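Local coordinates for protein short chain dehydrogenase (Leptospira borgpetersenii serovar Hardjo-bovis, PDB 6UH2) that binds NAD+ and probably acts as an oxidoreductase on CH-OH groups, as a member of the short-chain dehydrogenase/reductase family, at residues S39-S44 against N62-I67; S29-S34 against G228-L233; E107-E112 against N168-Y173; H182-L187 against V198-P203. One frame throughout, in Å; residues are numbered along the deposited sequence.

Contact 1. Residues S39-S44 against N62-I67; sequences SYLSVS and NRFEWI
Arg-63 reaches across to the backbone of Ser-44 and holds its carbonyl with two nitrogens. Arg-63 NH2 gives the stronger bond, 2.9 Å to Ser-44 O, and approaches nearly along the C=O axis; NE adds a weak one to the same oxygen. Both are bent, as expected when one acceptor, shared by two N-H groups, sits near the edge of a guanidinium, somewhat tilted from its plane. A bend at chi3 (76°) turns the planar end of an otherwise extended chain toward that oxygen. The carbonyl lies just past the helix end, where Ser-44, with positive phi, is the C' residue of a Schellman motif and Ser-44 N bonds Leu-41 O. Farther out, the packing is thin. Leu-41 spreads its two methyl branches over the start of strand 64-68, CD2 lying 3.6 Å from Arg-63 O and both CD1 and CD2 4.0 Å from Phe-64 CB. The Phe-64 ring itself meets Tyr-59. A long, flexible arginine suits this partly exposed place, since it can span from the residue before the strand to the helix end. Its positive charge beside the helix C-terminus probably also offsets the negative end of the helix dipole.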
# COMPACT_ATOMS: atom_id res chain seq x y z
N SER B 39 13.61 1.20 -12.49
CA SER B 39 12.67 0.10 -12.30
C SER B 39 11.61 0.07 -13.39
O SER B 39 11.29 -0.99 -13.94
CB SER B 39 12.01 0.21 -10.92
OG SER B 39 12.98 0.02 -9.91
N TYR B 40 11.04 1.23 -13.73
CA TYR B 40 10.05 1.26 -14.80
C TYR B 40 10.66 0.87 -16.14
O TYR B 40 10.04 0.14 -16.92
CB TYR B 40 9.42 2.65 -14.90
CG TYR B 40 8.23 2.84 -13.99
CD1 TYR B 40 7.04 2.14 -14.21
CD2 TYR B 40 8.28 3.72 -12.92
CE1 TYR B 40 5.94 2.32 -13.37
CE2 TYR B 40 7.19 3.90 -12.09
CZ TYR B 40 6.02 3.21 -12.32
OH TYR B 40 4.94 3.41 -11.49
N LEU B 41 11.89 1.32 -16.42
CA LEU B 41 12.53 0.89 -17.67
C LEU B 41 12.73 -0.62 -17.70
O LEU B 41 12.63 -1.24 -18.77
CB LEU B 41 13.87 1.60 -17.85
CG LEU B 41 13.80 3.10 -18.15
CD1 LEU B 41 15.20 3.69 -18.07
CD2 LEU B 41 13.15 3.36 -19.51
N SER B 42 13.00 -1.25 -16.55
CA SER B 42 13.28 -2.68 -16.56
C SER B 42 12.02 -3.51 -16.80
O SER B 42 12.13 -4.67 -17.22
CB SER B 42 13.96 -3.10 -15.26
OG SER B 42 13.00 -3.20 -14.22
N VAL B 43 10.83 -2.95 -16.57
CA VAL B 43 9.58 -3.64 -16.87
C VAL B 43 8.97 -3.10 -18.16
O VAL B 43 7.75 -3.12 -18.35
CB VAL B 43 8.59 -3.56 -15.69
CG1 VAL B 43 9.15 -4.32 -14.49
CG2 VAL B 43 8.29 -2.10 -15.32
N SER B 44 9.83 -2.60 -19.06
CA SER B 44 9.52 -2.25 -20.45
C SER B 44 8.68 -0.98 -20.61
O SER B 44 8.23 -0.69 -21.72
CB SER B 44 8.82 -3.40 -21.19
OG SER B 44 9.68 -4.52 -21.26
N ASN B 62 16.42 3.74 -25.71
CA ASN B 62 15.54 4.60 -26.49
C ASN B 62 14.12 4.62 -25.94
O ASN B 62 13.25 5.26 -26.53
CB ASN B 62 15.54 4.19 -27.97
CG ASN B 62 15.00 2.78 -28.21
OD1 ASN B 62 14.48 2.13 -27.31
ND2 ASN B 62 15.14 2.32 -29.46
N ARG B 63 13.87 3.97 -24.80
CA ARG B 63 12.61 4.11 -24.10
C ARG B 63 12.68 5.13 -22.97
O ARG B 63 11.70 5.29 -22.23
CB ARG B 63 12.16 2.74 -23.58
CG ARG B 63 12.02 1.73 -24.71
CD ARG B 63 11.53 0.38 -24.22
NE ARG B 63 10.11 0.38 -23.93
CZ ARG B 63 9.16 0.20 -24.85
NH1 ARG B 63 9.48 0.02 -26.12
NH2 ARG B 63 7.88 0.20 -24.50
N PHE B 64 13.80 5.85 -22.85
CA PHE B 64 13.99 6.87 -21.83
C PHE B 64 14.23 8.23 -22.47
O PHE B 64 14.95 8.34 -23.46
CB PHE B 64 15.17 6.56 -20.90
CG PHE B 64 15.45 7.67 -19.92
CD1 PHE B 64 14.65 7.83 -18.81
CD2 PHE B 64 16.50 8.55 -20.12
CE1 PHE B 64 14.89 8.85 -17.90
CE2 PHE B 64 16.75 9.58 -19.22
CZ PHE B 64 15.95 9.73 -18.10
N GLU B 65 13.64 9.27 -21.89
CA GLU B 65 13.86 10.65 -22.33
C GLU B 65 13.95 11.56 -21.11
O GLU B 65 13.11 11.50 -20.21
CB GLU B 65 12.71 11.10 -23.24
CG GLU B 65 12.73 12.57 -23.60
CD GLU B 65 11.66 12.94 -24.61
OE1 GLU B 65 10.87 12.06 -25.00
OE2 GLU B 65 11.62 14.11 -25.03
N TRP B 66 14.98 12.41 -21.07
CA TRP B 66 15.11 13.45 -20.06
C TRP B 66 14.72 14.79 -20.67
O TRP B 66 15.22 15.16 -21.74
CB TRP B 66 16.52 13.54 -19.50
CG TRP B 66 16.76 14.79 -18.63
CD1 TRP B 66 16.05 15.19 -17.53
CD2 TRP B 66 17.78 15.77 -18.82
NE1 TRP B 66 16.56 16.37 -17.03
CE2 TRP B 66 17.63 16.74 -17.80
CE3 TRP B 66 18.82 15.93 -19.75
CZ2 TRP B 66 18.48 17.85 -17.69
CZ3 TRP B 66 19.66 17.04 -19.64
CH2 TRP B 66 19.48 17.98 -18.62
N ILE B 67 13.83 15.51 -20.00
CA ILE B 67 13.48 16.87 -20.38
C ILE B 67 13.96 17.80 -19.28
O ILE B 67 13.49 17.72 -18.14
CB ILE B 67 11.98 17.02 -20.64
CG1 ILE B 67 11.55 16.07 -21.76
CG2 ILE B 67 11.65 18.47 -20.98
CD1 ILE B 67 10.05 15.98 -21.95

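Contact 2. Residues S29-S34 against G228-L233; sequences SGQIGS and GNPSDL. With NAD (nicotinamide-adenine-dinucleotide), chain D.
Ile-32 and Gln-31 hold the pyrophosphate of NAD with their backbone amides while their side chains pack against Leu-233 and Pro-230. This is the glycine-rich turn of a Rossmann fold, where strand 22-26 leads into helix 31-42. Gln-31 N donates to NAD O2A at 2.8 Å, a nearly straight bond (173°). On the neighbouring phosphate, NAD O2N receives Ile-32 N at 2.6 Å, almost as straight (167°). The first turn of a helix suits this task: its amides are not used by the helix itself, and its dipole probably favours the negative phosphates. Gly-30, at the N-cap, has no side chain, and the cofactor passes close to its backbone, NAD O3B lying 3.2 Å from Gly-30 N.

Behind this first shell stands segment 228-233, which leads into helix 231-240. The fully extended Gln-31 chain, with CG anti to the backbone N (chi1 -172°), crosses the Pro-230 ring at about a right angle, CG to CG at 3.8 Å; its NE2 is held by Phe-207 O. The compact, rigid proline can lie close to the helix, and its CA is 5.2 Å from that of Ile-32. Pro-230 also touches Ile-206, another NAD-binding residue. Farther out, Asn-229 N bonds Asp-232 OD2, which also forms a salt bridge with Arg-226, and this ties down the start of the second helix. Ile-32 CD1 is shared between cofactor and protein, lying 3.6 Å from NAD O4D and 3.7 Å from Leu-233 CD1.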
# COMPACT_ATOMS: atom_id res chain seq x y z
N SER B 29 15.73 12.57 -11.59
CA SER B 29 17.18 12.47 -11.50
C SER B 29 17.68 12.26 -10.07
O SER B 29 18.87 11.98 -9.88
CB SER B 29 17.84 13.72 -12.10
OG SER B 29 17.49 13.84 -13.47
N GLY B 30 16.80 12.38 -9.07
CA GLY B 30 17.21 12.32 -7.67
C GLY B 30 17.42 10.89 -7.19
O GLY B 30 17.41 9.93 -7.97
N GLN B 31 17.63 10.76 -5.88
CA GLN B 31 17.94 9.44 -5.34
C GLN B 31 16.77 8.48 -5.52
O GLN B 31 16.93 7.37 -6.06
CB GLN B 31 18.31 9.52 -3.86
CG GLN B 31 18.83 8.18 -3.33
CD GLN B 31 19.21 8.21 -1.87
OE1 GLN B 31 18.95 9.19 -1.17
NE2 GLN B 31 19.85 7.14 -1.41
N ILE B 32 15.57 8.88 -5.09
CA ILE B 32 14.43 7.99 -5.25
C ILE B 32 14.00 7.95 -6.71
O ILE B 32 13.75 6.88 -7.27
CB ILE B 32 13.27 8.44 -4.33
CG1 ILE B 32 13.60 8.12 -2.88
CG2 ILE B 32 11.96 7.75 -4.74
CD1 ILE B 32 12.65 8.76 -1.87
N GLY B 33 13.91 9.13 -7.35
CA GLY B 33 13.47 9.20 -8.73
C GLY B 33 14.28 8.32 -9.67
O GLY B 33 13.72 7.63 -10.52
N SER B 34 15.61 8.30 -9.50
CA SER B 34 16.43 7.50 -10.41
C SER B 34 16.14 6.01 -10.23
O SER B 34 16.12 5.26 -11.21
CB SER B 34 17.91 7.80 -10.21
OG SER B 34 18.30 7.58 -8.88
N GLY B 228 15.55 3.31 5.25
CA GLY B 228 15.06 2.84 3.98
C GLY B 228 16.10 2.94 2.87
O GLY B 228 17.09 3.67 2.97
N ASN B 229 15.87 2.18 1.82
CA ASN B 229 16.58 2.33 0.56
C ASN B 229 15.56 2.61 -0.54
O ASN B 229 14.39 2.23 -0.40
CB ASN B 229 17.39 1.08 0.20
CG ASN B 229 18.39 0.71 1.27
OD1 ASN B 229 18.25 -0.32 1.93
ND2 ASN B 229 19.41 1.56 1.45
N PRO B 230 15.97 3.28 -1.62
CA PRO B 230 15.02 3.53 -2.72
C PRO B 230 14.30 2.27 -3.20
O PRO B 230 13.10 2.32 -3.47
CB PRO B 230 15.91 4.15 -3.80
CG PRO B 230 17.01 4.83 -3.02
CD PRO B 230 17.29 3.87 -1.89
N SER B 231 15.01 1.14 -3.27
CA SER B 231 14.37 -0.09 -3.75
C SER B 231 13.21 -0.53 -2.85
O SER B 231 12.29 -1.22 -3.32
CB SER B 231 15.42 -1.21 -3.85
OG SER B 231 16.07 -1.38 -2.60
N ASP B 232 13.22 -0.14 -1.56
CA ASP B 232 12.09 -0.44 -0.67
C ASP B 232 10.79 0.20 -1.13
O ASP B 232 9.72 -0.21 -0.67
CB ASP B 232 12.35 0.07 0.77
CG ASP B 232 13.48 -0.67 1.46
OD1 ASP B 232 13.59 -1.90 1.27
OD2 ASP B 232 14.27 -0.02 2.19
N LEU B 233 10.86 1.19 -2.01
CA LEU B 233 9.67 1.91 -2.44
C LEU B 233 9.07 1.37 -3.72
O LEU B 233 7.91 1.66 -4.01
CB LEU B 233 9.99 3.40 -2.63
CG LEU B 233 10.59 4.08 -1.40
CD1 LEU B 233 11.02 5.49 -1.74
CD2 LEU B 233 9.60 4.09 -0.25
PA NAD D . 16.61 14.24 -4.12
O1A NAD D . 17.04 15.59 -3.49
O2A NAD D . 17.64 13.13 -4.31
O5B NAD D . 15.85 14.48 -5.55
C5B NAD D . 14.90 15.51 -5.77
C4B NAD D . 14.95 15.72 -7.26
O4B NAD D . 13.94 16.77 -7.50
C3B NAD D . 16.30 16.26 -7.76
O3B NAD D . 16.73 15.53 -8.94
C2B NAD D . 15.97 17.70 -8.16
O2B NAD D . 16.78 18.17 -9.25
C1B NAD D . 14.46 17.63 -8.49
N9A NAD D . 13.94 18.99 -8.45
C8A NAD D . 14.26 20.02 -7.56
N7A NAD D . 13.66 21.13 -7.88
C5A NAD D . 12.92 20.84 -9.03
C6A NAD D . 12.10 21.61 -9.85
N6A NAD D . 11.86 22.91 -9.61
N1A NAD D . 11.53 21.01 -10.91
C2A NAD D . 11.76 19.72 -11.16
N3A NAD D . 12.54 18.91 -10.44
C4A NAD D . 13.10 19.52 -9.38
O3 NAD D . 15.36 13.64 -3.29
PN NAD D . 14.88 12.15 -2.94
O1N NAD D . 15.42 11.71 -1.55
O2N NAD D . 15.03 11.30 -4.21
O5D NAD D . 13.28 12.56 -2.65
C5D NAD D . 12.32 12.31 -3.67
C4D NAD D . 10.95 12.58 -3.04
O4D NAD D . 10.76 11.80 -1.80
C3D NAD D . 10.86 14.03 -2.59
O3D NAD D . 9.51 14.52 -2.73
C2D NAD D . 11.16 14.01 -1.06
O2D NAD D . 10.54 15.07 -0.34
C1D NAD D . 10.52 12.64 -0.70
N1N NAD D . 11.12 11.98 0.51
C2N NAD D . 12.45 11.72 0.59
C3N NAD D . 12.95 11.12 1.71
C7N NAD D . 14.41 10.84 1.79
O7N NAD D . 14.87 10.48 2.86
N7N NAD D . 15.16 11.00 0.67
C4N NAD D . 12.06 10.78 2.75
C5N NAD D . 10.73 11.06 2.65
C6N NAD D . 10.26 11.67 1.49

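Contact 3. Residues E107-E112 against N168-Y173; sequences EDRTDE and NSPEVY. With NAD (nicotinamide-adenine-dinucleotide), chain D.
Arg-109 and Glu-171 come at each other from opposite directions and join side-on, NE and NH2 of the guanidinium each taking one carboxylate oxygen. The bond from Arg-109 NE to Glu-171 OE2 is short, 2.7 Å, and lies in the guanidinium plane. Arg-109 NH2 reaches Glu-171 OE1 at 3.1 Å through the syn lone pair, tilted from the guanidinium plane in keeping with the 40° between the two planes. Bends at chi2 and chi3 of the arginine bring NE round to the acid. Glu-171 places CG between its own N and carbonyl carbon (chi1 68°), and a further bend at chi2 curls the carboxylate back over the helix start, where OE2 also accepts a weak bond from Val-172 N. Pro-170 CB meets Arg-109 NH2 obliquely at 3.2 Å. As the N-cap residue, Pro-170 suits a place where no helical N-H is needed. Arg-109 NH1 also forms a salt bridge with Glu-113, and NH2 bonds Thr-104 O. The ion pair thus links the loop before helix 111-139 to the first turn of helix 171-191. Two residues on, Tyr-173 OH hydrogen-bonds NAD O2D at 2.7 Å; with Lys-177 it matches the YxxxK signature of the short-chain dehydrogenase active site.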
# COMPACT_ATOMS: atom_id res chain seq x y z
N GLU B 107 13.43 29.65 13.44
CA GLU B 107 13.50 31.08 13.73
C GLU B 107 14.35 31.83 12.73
O GLU B 107 14.29 33.07 12.68
CB GLU B 107 13.99 31.32 15.17
CG GLU B 107 15.36 30.78 15.50
CD GLU B 107 15.34 29.35 16.00
OE1 GLU B 107 14.31 28.66 15.84
OE2 GLU B 107 16.38 28.90 16.57
N ASP B 108 15.13 31.12 11.91
CA ASP B 108 15.97 31.73 10.90
C ASP B 108 15.41 31.57 9.49
O ASP B 108 16.07 31.99 8.53
CB ASP B 108 17.38 31.12 10.96
CG ASP B 108 18.08 31.42 12.27
OD1 ASP B 108 17.75 32.43 12.92
OD2 ASP B 108 18.96 30.63 12.66
N ARG B 109 14.23 30.97 9.34
CA ARG B 109 13.65 30.77 8.02
C ARG B 109 13.42 32.11 7.33
O ARG B 109 12.78 33.01 7.90
CB ARG B 109 12.31 30.01 8.11
CG ARG B 109 11.72 29.65 6.72
CD ARG B 109 12.42 28.42 6.09
NE ARG B 109 12.47 27.38 7.10
CZ ARG B 109 13.56 27.01 7.74
NH1 ARG B 109 14.74 27.56 7.43
NH2 ARG B 109 13.47 26.11 8.71
N THR B 110 13.92 32.24 6.11
CA THR B 110 13.67 33.42 5.29
C THR B 110 12.49 33.15 4.37
O THR B 110 12.12 32.00 4.13
CB THR B 110 14.89 33.78 4.45
OG1 THR B 110 15.10 32.74 3.48
CG2 THR B 110 16.11 33.90 5.34
N ASP B 111 11.90 34.23 3.86
CA ASP B 111 10.79 34.01 2.92
C ASP B 111 11.27 33.35 1.63
O ASP B 111 10.52 32.60 1.01
CB ASP B 111 10.09 35.33 2.62
CG ASP B 111 9.36 35.88 3.83
OD1 ASP B 111 8.97 35.08 4.72
OD2 ASP B 111 9.19 37.11 3.89
N GLU B 112 12.51 33.61 1.23
CA GLU B 112 13.00 32.99 0.01
C GLU B 112 13.11 31.47 0.19
O GLU B 112 12.74 30.72 -0.72
CB GLU B 112 14.35 33.61 -0.37
CG GLU B 112 14.23 35.09 -0.81
CD GLU B 112 13.92 36.08 0.33
OE1 GLU B 112 14.19 35.79 1.53
OE2 GLU B 112 13.40 37.18 0.02
N ASN B 168 16.44 20.16 12.22
CA ASN B 168 16.88 20.48 10.87
C ASN B 168 15.78 20.21 9.82
O ASN B 168 15.82 20.82 8.76
CB ASN B 168 18.14 19.69 10.51
N SER B 169 14.83 19.32 10.10
CA SER B 169 13.66 19.21 9.22
C SER B 169 12.73 20.39 9.51
O SER B 169 12.34 20.59 10.67
CB SER B 169 12.92 17.89 9.42
OG SER B 169 11.95 17.73 8.40
N PRO B 170 12.37 21.18 8.52
CA PRO B 170 11.79 22.50 8.80
C PRO B 170 10.27 22.51 8.79
O PRO B 170 9.62 21.58 8.31
CB PRO B 170 12.35 23.35 7.65
CG PRO B 170 12.31 22.37 6.48
CD PRO B 170 12.66 21.02 7.08
N GLU B 171 9.69 23.61 9.30
CA GLU B 171 8.25 23.75 9.36
C GLU B 171 7.62 23.67 7.98
O GLU B 171 6.53 23.11 7.82
CB GLU B 171 7.87 25.08 10.03
CG GLU B 171 8.23 26.34 9.22
CD GLU B 171 9.70 26.40 8.85
OE1 GLU B 171 10.53 26.34 9.76
OE2 GLU B 171 10.02 26.47 7.64
N VAL B 172 8.29 24.23 6.96
CA VAL B 172 7.66 24.32 5.65
C VAL B 172 7.62 22.95 4.99
O VAL B 172 6.73 22.67 4.18
CB VAL B 172 8.40 25.37 4.79
CG1 VAL B 172 9.85 24.94 4.51
CG2 VAL B 172 7.65 25.61 3.49
N TYR B 173 8.58 22.07 5.31
CA TYR B 173 8.50 20.70 4.80
C TYR B 173 7.29 19.98 5.37
O TYR B 173 6.56 19.30 4.64
CB TYR B 173 9.79 19.95 5.12
CG TYR B 173 9.95 18.64 4.39
CD1 TYR B 173 10.26 18.62 3.04
CD2 TYR B 173 9.79 17.43 5.04
CE1 TYR B 173 10.42 17.41 2.36
CE2 TYR B 173 9.94 16.22 4.37
CZ TYR B 173 10.26 16.22 3.03
OH TYR B 173 10.41 15.03 2.35
PA NAD D . 16.61 14.24 -4.12
O1A NAD D . 17.04 15.59 -3.49
O2A NAD D . 17.64 13.13 -4.31
O5B NAD D . 15.85 14.48 -5.55
C5B NAD D . 14.90 15.51 -5.77
C4B NAD D . 14.95 15.72 -7.26
O4B NAD D . 13.94 16.77 -7.50
C3B NAD D . 16.30 16.26 -7.76
O3B NAD D . 16.73 15.53 -8.94
C2B NAD D . 15.97 17.70 -8.16
O2B NAD D . 16.78 18.17 -9.25
C1B NAD D . 14.46 17.63 -8.49
N9A NAD D . 13.94 18.99 -8.45
C8A NAD D . 14.26 20.02 -7.56
N7A NAD D . 13.66 21.13 -7.88
C5A NAD D . 12.92 20.84 -9.03
C6A NAD D . 12.10 21.61 -9.85
N6A NAD D . 11.86 22.91 -9.61
N1A NAD D . 11.53 21.01 -10.91
C2A NAD D . 11.76 19.72 -11.16
N3A NAD D . 12.54 18.91 -10.44
C4A NAD D . 13.10 19.52 -9.38
O3 NAD D . 15.36 13.64 -3.29
PN NAD D . 14.88 12.15 -2.94
O1N NAD D . 15.42 11.71 -1.55
O2N NAD D . 15.03 11.30 -4.21
O5D NAD D . 13.28 12.56 -2.65
C5D NAD D . 12.32 12.31 -3.67
C4D NAD D . 10.95 12.58 -3.04
O4D NAD D . 10.76 11.80 -1.80
C3D NAD D . 10.86 14.03 -2.59
O3D NAD D . 9.51 14.52 -2.73
C2D NAD D . 11.16 14.01 -1.06
O2D NAD D . 10.54 15.07 -0.34
C1D NAD D . 10.52 12.64 -0.70
N1N NAD D . 11.12 11.98 0.51
C2N NAD D . 12.45 11.72 0.59
C3N NAD D . 12.95 11.12 1.71
C7N NAD D . 14.41 10.84 1.79
O7N NAD D . 14.87 10.48 2.86
N7N NAD D . 15.16 11.00 0.67
C4N NAD D . 12.06 10.78 2.75
C5N NAD D . 10.73 11.06 2.65
C6N NAD D . 10.26 11.67 1.49
O HOH W 1 14.71 23.33 10.04

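Contact 4. Residues H182-L187 against V198-P203; sequences HFTKYL and VNCISP. With NAD (nicotinamide-adenine-dinucleotide), chain D.
Thr-184 presses its methyl against the backbone of the strand, CG2 lying only 3.4 Å from Asn-199 C, and this is the tight heart of the contact. With OG1 anti to the carbonyl carbon (chi1 -61°), CG2 falls anti to the backbone N and points at the strand, while Thr-184 OG1 faces Cys-200 CB at 3.5 Å. The polar atom is buried but provided for: OG1 bonds Ile-180 O in its own helix and Asn-147 ND2 on the adjacent strand. A small beta-branched residue is well matched here, since the local axes of 182-187 and 198-203 approach to 7.2 Å and the nearest CA atoms, of Thr-184 and Asn-199, to 5.8 Å. Val-198 fills the flank with both methyls: CG1 lies 3.7 Å from Thr-184 O, and CG2 meets Leu-187 CG at 3.9 Å, the two side chains crossing at about a right angle.

The other side of the helix is quite different. His-182 and Tyr-186 are exposed, and Lys-185, whose beta carbon points away from the strand, packs on Ile-261 of the second subunit. Farther along the strand the helix no longer touches it, and Pro-203 instead lies against the nicotinamide ring, its O 3.3 Å from NAD C5N. These two segments run nearly antiparallel (164°), as expected for the helix of a right-handed beta-alpha-beta crossover, here joining parallel strands 144-148 and 197-203 of the Rossmann fold.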
# COMPACT_ATOMS: atom_id res chain seq x y z
N HIS B 182 -2.99 15.78 1.55
CA HIS B 182 -4.41 16.12 1.51
C HIS B 182 -4.85 16.47 0.09
O HIS B 182 -5.99 16.21 -0.28
CB HIS B 182 -4.72 17.27 2.48
CG HIS B 182 -6.14 17.29 2.95
ND1 HIS B 182 -6.76 16.18 3.49
CD2 HIS B 182 -7.07 18.28 2.96
CE1 HIS B 182 -8.01 16.48 3.80
NE2 HIS B 182 -8.22 17.75 3.49
N PHE B 183 -3.94 17.03 -0.71
CA PHE B 183 -4.22 17.25 -2.13
C PHE B 183 -4.51 15.93 -2.84
O PHE B 183 -5.36 15.86 -3.73
CB PHE B 183 -3.03 17.94 -2.80
CG PHE B 183 -3.19 18.15 -4.28
CD1 PHE B 183 -4.15 19.03 -4.76
CD2 PHE B 183 -2.40 17.47 -5.18
CE1 PHE B 183 -4.32 19.23 -6.14
CE2 PHE B 183 -2.55 17.67 -6.55
CZ PHE B 183 -3.50 18.55 -7.03
N THR B 184 -3.80 14.87 -2.45
CA THR B 184 -4.05 13.55 -3.00
C THR B 184 -5.50 13.12 -2.79
O THR B 184 -6.16 12.62 -3.71
CB THR B 184 -3.10 12.55 -2.35
OG1 THR B 184 -1.75 12.93 -2.63
CG2 THR B 184 -3.36 11.15 -2.85
N LYS B 185 -6.00 13.29 -1.56
CA LYS B 185 -7.40 12.98 -1.28
C LYS B 185 -8.33 13.89 -2.06
O LYS B 185 -9.35 13.43 -2.60
CB LYS B 185 -7.69 13.11 0.22
CG LYS B 185 -6.79 12.25 1.12
CD LYS B 185 -7.12 12.48 2.60
CE LYS B 185 -6.53 11.40 3.50
NZ LYS B 185 -5.06 11.32 3.35
N TYR B 186 -8.01 15.18 -2.12
CA TYR B 186 -8.88 16.11 -2.84
C TYR B 186 -9.00 15.73 -4.31
O TYR B 186 -10.11 15.66 -4.86
CB TYR B 186 -8.33 17.53 -2.73
CG TYR B 186 -9.18 18.56 -3.43
CD1 TYR B 186 -9.03 18.82 -4.80
CD2 TYR B 186 -10.14 19.28 -2.72
CE1 TYR B 186 -9.81 19.78 -5.44
CE2 TYR B 186 -10.92 20.25 -3.36
CZ TYR B 186 -10.75 20.49 -4.71
OH TYR B 186 -11.53 21.44 -5.34
N LEU B 187 -7.86 15.53 -4.98
CA LEU B 187 -7.90 15.28 -6.41
C LEU B 187 -8.44 13.88 -6.69
O LEU B 187 -9.10 13.68 -7.72
CB LEU B 187 -6.50 15.45 -7.00
CG LEU B 187 -6.51 15.42 -8.54
CD1 LEU B 187 -7.39 16.56 -9.07
CD2 LEU B 187 -5.10 15.50 -9.06
N VAL B 198 -5.74 8.68 -7.88
CA VAL B 198 -4.71 9.54 -7.30
C VAL B 198 -4.36 8.98 -5.92
O VAL B 198 -5.24 8.86 -5.06
CB VAL B 198 -5.17 11.00 -7.16
CG1 VAL B 198 -4.00 11.89 -6.68
CG2 VAL B 198 -5.79 11.55 -8.48
N ASN B 199 -3.09 8.63 -5.72
CA ASN B 199 -2.62 8.11 -4.44
C ASN B 199 -1.28 8.76 -4.11
O ASN B 199 -0.72 9.53 -4.89
CB ASN B 199 -2.50 6.57 -4.46
CG ASN B 199 -3.83 5.89 -4.65
OD1 ASN B 199 -4.67 5.88 -3.75
ND2 ASN B 199 -4.04 5.32 -5.84
N CYS B 200 -0.78 8.46 -2.91
CA CYS B 200 0.42 9.08 -2.39
C CYS B 200 1.27 8.03 -1.69
O CYS B 200 0.73 7.13 -1.03
CB CYS B 200 0.07 10.21 -1.40
SG CYS B 200 1.45 11.25 -0.92
N ILE B 201 2.59 8.14 -1.82
CA ILE B 201 3.51 7.32 -1.03
C ILE B 201 4.31 8.25 -0.13
O ILE B 201 4.85 9.26 -0.60
CB ILE B 201 4.44 6.46 -1.91
CG1 ILE B 201 3.67 5.25 -2.42
CG2 ILE B 201 5.64 5.96 -1.10
CD1 ILE B 201 4.50 4.30 -3.28
N SER B 202 4.37 7.91 1.16
CA SER B 202 5.15 8.69 2.11
C SER B 202 6.33 7.86 2.60
O SER B 202 6.17 7.01 3.50
CB SER B 202 4.29 9.15 3.29
OG SER B 202 3.33 10.11 2.87
N PRO B 203 7.52 8.05 2.04
CA PRO B 203 8.69 7.28 2.50
C PRO B 203 9.13 7.70 3.89
O PRO B 203 8.97 8.85 4.30
CB PRO B 203 9.77 7.63 1.47
CG PRO B 203 9.03 8.21 0.29
CD PRO B 203 7.83 8.90 0.88
PA NAD D . 16.61 14.24 -4.12
O1A NAD D . 17.04 15.59 -3.49
O2A NAD D . 17.64 13.13 -4.31
O5B NAD D . 15.85 14.48 -5.55
C5B NAD D . 14.90 15.51 -5.77
C4B NAD D . 14.95 15.72 -7.26
O4B NAD D . 13.94 16.77 -7.50
C3B NAD D . 16.30 16.26 -7.76
O3B NAD D . 16.73 15.53 -8.94
C2B NAD D . 15.97 17.70 -8.16
O2B NAD D . 16.78 18.17 -9.25
C1B NAD D . 14.46 17.63 -8.49
N9A NAD D . 13.94 18.99 -8.45
C8A NAD D . 14.26 20.02 -7.56
N7A NAD D . 13.66 21.13 -7.88
C5A NAD D . 12.92 20.84 -9.03
C6A NAD D . 12.10 21.61 -9.85
N6A NAD D . 11.86 22.91 -9.61
N1A NAD D . 11.53 21.01 -10.91
C2A NAD D . 11.76 19.72 -11.16
N3A NAD D . 12.54 18.91 -10.44
C4A NAD D . 13.10 19.52 -9.38
O3 NAD D . 15.36 13.64 -3.29
PN NAD D . 14.88 12.15 -2.94
O1N NAD D . 15.42 11.71 -1.55
O2N NAD D . 15.03 11.30 -4.21
O5D NAD D . 13.28 12.56 -2.65
C5D NAD D . 12.32 12.31 -3.67
C4D NAD D . 10.95 12.58 -3.04
O4D NAD D . 10.76 11.80 -1.80
C3D NAD D . 10.86 14.03 -2.59
O3D NAD D . 9.51 14.52 -2.73
C2D NAD D . 11.16 14.01 -1.06
O2D NAD D . 10.54 15.07 -0.34
C1D NAD D . 10.52 12.64 -0.70
N1N NAD D . 11.12 11.98 0.51
C2N NAD D . 12.45 11.72 0.59
C3N NAD D . 12.95 11.12 1.71
C7N NAD D . 14.41 10.84 1.79
O7N NAD D . 14.87 10.48 2.86
N7N NAD D . 15.16 11.00 0.67
C4N NAD D . 12.06 10.78 2.75
C5N NAD D . 10.73 11.06 2.65
C6N NAD D . 10.26 11.67 1.49

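In the fold
Three of the four contacts touch the same NAD, each at a different place: contact 2 at the pyrophosphate, contact 3 at the nicotinamide ribose, and contact 4 at the nicotinamide ring. Contacts 2 and 4 meet directly, Leu-233 CD1 lying 3.9 Å from Pro-203 CG. Contacts 3 and 4 share helix 171-191, with centres about 23 Å apart. Contact 1 uses the far end of helix 31-42, whose start serves contact 2, with centres about 15 Å apart; its Phe-64 side chain stays about 11 Å from the cofactor. Contacts 1 and 3, centres about 35 Å apart, lie on opposite sides of the chain's centre.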